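Local atomic coordinates of congerin II (Conger myriaster, PDB entry 1IS6), a protein that binds beta-galactosides as a homodimeric galectin, although its physiological role is not yet known. Residues A[30-35]-A[43-48]. Residues are numbered along the deposited sequence; the frame is centred on the assembly and turned at random.
Sequences FSINVG and MHMDHR
N33 and H44 sit side by side on the polar face of two antiparallel strands, and H44 ND1 donates to N33 OD1 at 2.7 Å. The bond lies in both the amide and the imidazole plane, 19° apart, so ring and amide lie edge to edge, nearly coplanar, and the bond helps fix the rotation of the imidazole. N33 ND2 gives a hydrogen to S31 OG, 3.1 Å away. D46 OD1 accepts from a water at 2.7 Å, which is also weakly linked to S31 OG, while D46 OD2 takes R48 NE at 2.8 Å and a salt bridge from R29. On the reverse face F30 and H47 form an offset stack, centroids 4.0 Å apart and planes at 12°. With CG of H47 anti to its carbonyl carbon (chi1 -53°), ND1 comes back over the F30 carbonyl; F30 O thus accepts twice, from H47 N at 2.8 Å and from H47 ND1 at 3.1 Å, the latter from above the carbonyl plane. F30 N returns a bond to H47 O, and reciprocal backbone bonds likewise join I32 with M45 and V34 with M43. H44 also meets W69, predicted to bind the galactoside: this is the hairpin 29-34/40-48 of the galectin beta-sandwich, its polar face lining the probable carbohydrate site.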
loop_
_atom_site.group_PDB
_atom_site.type_symbol
_atom_site.label_atom_id
_atom_site.label_comp_id
_atom_site.label_asym_id
_atom_site.label_seq_id
_atom_site.Cartn_x
_atom_site.Cartn_y
_atom_site.Cartn_z
ATOM N N PHE A 30 2.416 18.235 -6.210
ATOM C CA PHE A 30 2.346 17.021 -5.402
ATOM C C PHE A 30 3.504 16.124 -5.867
ATOM O O PHE A 30 4.011 16.247 -6.993
ATOM C CB PHE A 30 1.010 16.275 -5.586
ATOM C CG PHE A 30 0.787 15.552 -6.917
ATOM C CD1 PHE A 30 0.259 16.259 -8.013
ATOM C CD2 PHE A 30 1.167 14.200 -7.053
ATOM C CE1 PHE A 30 0.126 15.612 -9.252
ATOM C CE2 PHE A 30 1.033 13.562 -8.295
ATOM C CZ PHE A 30 0.514 14.273 -9.391
ATOM N N SER A 31 3.944 15.171 -5.069
ATOM C CA SER A 31 5.025 14.291 -5.462
ATOM C C SER A 31 4.751 12.820 -5.162
ATOM O O SER A 31 3.926 12.486 -4.318
ATOM C CB SER A 31 6.302 14.746 -4.758
ATOM O OG SER A 31 6.230 14.793 -3.326
ATOM N N ILE A 32 5.456 11.943 -5.864
ATOM C CA ILE A 32 5.465 10.526 -5.605
ATOM C C ILE A 32 6.933 10.312 -5.185
ATOM O O ILE A 32 7.877 10.824 -5.806
ATOM C CB ILE A 32 5.133 9.763 -6.903
ATOM C CG1 ILE A 32 3.699 10.111 -7.355
ATOM C CG2 ILE A 32 5.304 8.249 -6.669
ATOM C CD1 ILE A 32 3.359 9.727 -8.837
ATOM N N ASN A 33 7.099 9.518 -4.131
ATOM C CA ASN A 33 8.383 9.330 -3.489
ATOM C C ASN A 33 8.602 7.847 -3.226
ATOM O O ASN A 33 7.712 7.175 -2.694
ATOM C CB ASN A 33 8.386 10.065 -2.183
ATOM C CG ASN A 33 8.141 11.533 -2.385
ATOM O OD1 ASN A 33 9.011 12.288 -2.798
ATOM N ND2 ASN A 33 6.924 12.019 -2.184
ATOM N N VAL A 34 9.758 7.321 -3.617
ATOM C CA VAL A 34 10.143 5.929 -3.428
ATOM C C VAL A 34 11.450 6.012 -2.607
ATOM O O VAL A 34 12.396 6.703 -3.016
ATOM C CB VAL A 34 10.391 5.229 -4.824
ATOM C CG1 VAL A 34 10.856 3.784 -4.663
ATOM C CG2 VAL A 34 9.090 5.185 -5.608
ATOM N N GLY A 35 11.537 5.372 -1.432
ATOM C CA GLY A 35 12.745 5.376 -0.616
ATOM C C GLY A 35 12.613 4.457 0.591
ATOM O O GLY A 35 11.990 3.384 0.575
ATOM N N MET A 43 13.899 8.312 -5.185
ATOM C CA MET A 43 13.308 8.902 -6.376
ATOM C C MET A 43 12.150 9.773 -5.899
ATOM O O MET A 43 11.151 9.260 -5.375
ATOM C CB MET A 43 12.801 7.783 -7.286
ATOM C CG MET A 43 12.625 8.239 -8.725
ATOM S SD MET A 43 11.151 9.244 -8.877
ATOM C CE MET A 43 9.944 7.995 -8.507
ATOM N N HIS A 44 12.326 11.083 -5.951
ATOM C CA HIS A 44 11.266 12.052 -5.653
ATOM C C HIS A 44 10.779 12.596 -7.001
ATOM O O HIS A 44 11.617 13.138 -7.714
ATOM C CB HIS A 44 11.840 13.183 -4.809
ATOM C CG HIS A 44 10.960 14.420 -4.632
ATOM N ND1 HIS A 44 9.852 14.567 -3.924
ATOM C CD2 HIS A 44 11.254 15.648 -5.195
ATOM C CE1 HIS A 44 9.473 15.825 -4.021
ATOM N NE2 HIS A 44 10.312 16.468 -4.787
ATOM N N MET A 45 9.512 12.550 -7.411
ATOM C CA MET A 45 9.060 13.050 -8.698
ATOM C C MET A 45 7.992 14.078 -8.316
ATOM O O MET A 45 6.882 13.779 -7.841
ATOM C CB MET A 45 8.487 11.899 -9.426
ATOM C CG MET A 45 7.833 12.303 -10.686
ATOM S SD MET A 45 6.905 10.881 -11.315
ATOM C CE MET A 45 7.059 11.535 -12.938
ATOM N N ASP A 46 8.347 15.342 -8.417
ATOM C CA ASP A 46 7.474 16.442 -8.057
ATOM C C ASP A 46 6.773 16.993 -9.294
ATOM O O ASP A 46 7.366 17.189 -10.343
ATOM C CB ASP A 46 8.332 17.513 -7.374
ATOM C CG ASP A 46 7.563 18.486 -6.518
ATOM O OD1 ASP A 46 6.545 18.129 -5.955
ATOM O OD2 ASP A 46 7.984 19.614 -6.390
ATOM N N HIS A 47 5.481 17.256 -9.177
ATOM C CA HIS A 47 4.625 17.708 -10.267
ATOM C C HIS A 47 4.252 19.128 -9.893
ATOM O O HIS A 47 3.465 19.338 -8.958
ATOM C CB HIS A 47 3.359 16.798 -10.360
ATOM C CG HIS A 47 3.640 15.303 -10.450
ATOM N ND1 HIS A 47 4.180 14.512 -9.517
ATOM C CD2 HIS A 47 3.316 14.499 -11.510
ATOM C CE1 HIS A 47 4.187 13.260 -9.954
ATOM N NE2 HIS A 47 3.667 13.280 -11.157
ATOM N N ARG A 48 4.847 20.111 -10.554
ATOM C CA ARG A 48 4.699 21.506 -10.142
ATOM C C ARG A 48 3.762 22.251 -11.091
ATOM O O ARG A 48 4.097 22.487 -12.261
ATOM C CB ARG A 48 6.091 22.166 -10.132
ATOM C CG ARG A 48 6.930 21.684 -8.967
ATOM C CD ARG A 48 8.349 22.174 -9.128
ATOM N NE ARG A 48 9.125 21.517 -8.083
ATOM C CZ ARG A 48 10.332 21.922 -7.675
ATOM N NH1 ARG A 48 10.947 21.261 -6.703
ATOM N NH2 ARG A 48 10.982 22.914 -8.275
HETATM O O HOH W 1 5.370 17.987 -3.568
#